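PDB 5AY6: flagellar hook protein FlgE from Caulobacter crescentus CB15, which builds the flagellar hook, the short curved segment thought to work as a universal joint passing motor torque to the filament. Local coordinates for residues G127-N130 against A134-A137. Residues are numbered along the deposited sequence; the frame is centred on the assembly and turned at random.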
# COMPACT_ATOMS: atom_id res chain seq x y z
N GLY A 127 -9.57 -21.76 -1.02
CA GLY A 127 -8.61 -21.54 0.06
C GLY A 127 -8.84 -20.25 0.82
O GLY A 127 -8.06 -19.90 1.71
N ILE A 128 -9.90 -19.53 0.47
CA ILE A 128 -10.24 -18.28 1.13
C ILE A 128 -10.79 -18.59 2.51
O ILE A 128 -10.65 -17.81 3.45
CB ILE A 128 -11.25 -17.47 0.29
CG1 ILE A 128 -10.58 -17.00 -1.01
CG2 ILE A 128 -11.77 -16.26 1.05
CD1 ILE A 128 -11.54 -16.84 -2.17
N VAL A 129 -11.42 -19.76 2.62
CA VAL A 129 -11.87 -20.31 3.89
C VAL A 129 -11.12 -21.62 4.09
O VAL A 129 -10.83 -22.32 3.13
CB VAL A 129 -13.40 -20.52 3.91
CG1 VAL A 129 -13.82 -21.55 4.94
CG2 VAL A 129 -14.11 -19.19 4.16
N ASN A 130 -10.78 -21.94 5.34
CA ASN A 130 -9.99 -23.14 5.62
C ASN A 130 -10.75 -24.10 6.53
O ASN A 130 -11.15 -23.74 7.64
CB ASN A 130 -8.65 -22.75 6.25
CG ASN A 130 -7.69 -23.92 6.37
OD1 ASN A 130 -7.97 -25.03 5.91
ND2 ASN A 130 -6.54 -23.67 6.98
N ALA A 134 -6.79 -22.13 10.17
CA ALA A 134 -7.16 -20.72 10.12
C ALA A 134 -7.56 -20.33 8.71
O ALA A 134 -6.85 -20.65 7.75
CB ALA A 134 -6.02 -19.85 10.61
N ASP A 135 -8.69 -19.64 8.58
CA ASP A 135 -9.17 -19.21 7.27
C ASP A 135 -8.12 -18.38 6.52
O ASP A 135 -8.00 -18.49 5.30
CB ASP A 135 -10.47 -18.42 7.40
CG ASP A 135 -11.63 -19.27 7.86
OD1 ASP A 135 -11.54 -20.51 7.76
OD2 ASP A 135 -12.64 -18.69 8.30
N ASP A 136 -7.36 -17.58 7.26
CA ASP A 136 -6.43 -16.64 6.63
C ASP A 136 -5.04 -17.24 6.40
O ASP A 136 -4.10 -16.52 6.08
CB ASP A 136 -6.33 -15.36 7.47
CG ASP A 136 -5.63 -15.56 8.81
OD1 ASP A 136 -5.32 -16.72 9.17
OD2 ASP A 136 -5.41 -14.55 9.51
N ALA A 137 -4.91 -18.55 6.55
CA ALA A 137 -3.62 -19.21 6.44
C ALA A 137 -2.94 -18.96 5.10
O ALA A 137 -1.74 -18.69 5.04
CB ALA A 137 -3.76 -20.70 6.67
O HOH W 1 -6.32 -17.47 3.03
O HOH W 2 -6.68 -20.31 3.98
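N130 and D135 bring the two irregular segments closest, their CA atoms 4.3 Å apart, at the point where the chain doubles back within the loop between strand 120-122 and helix 137-140. A134 to A137 form a type I beta turn closed by A137 N to A134 O. I128 O and D135 O, both acceptors, approach to 3.3 Å without bonding, and two waters lie between G127 O and D135 O.

The D135 carboxylate serves both the neighbouring segment and the sheet. With CG anti to its own carbonyl carbon (chi1 -69°), OD1 accepts the backbone N-H of N130 at 2.9 Å in a nearly straight bond (169°), the donor lying above the carboxylate plane. CG1 of V129 lies alongside OD1 at 3.8 Å, while OD2 takes the backbone N-H of L92, so one carboxylate ties the loop to the edge strand 92-99. N130 answers through its side-chain carboxamide: ND2 reaches A134 O at 3.1 Å, on the face opposite A137 N, giving this carbonyl two donors, and OD1 accepts from S132 N. Shortening D135 to an alanine is likely to leave the backbone N-H groups of N130 and L92 without this acceptor and weaken the tie to strand 92-99.

The result is a type I turn whose D135 side chain bonds the preceding segment, just before helix 137-140, packed through I128 on V83 and I97 against the five-stranded antiparallel sheet of the FlgE third domain in this hook-protein fragment.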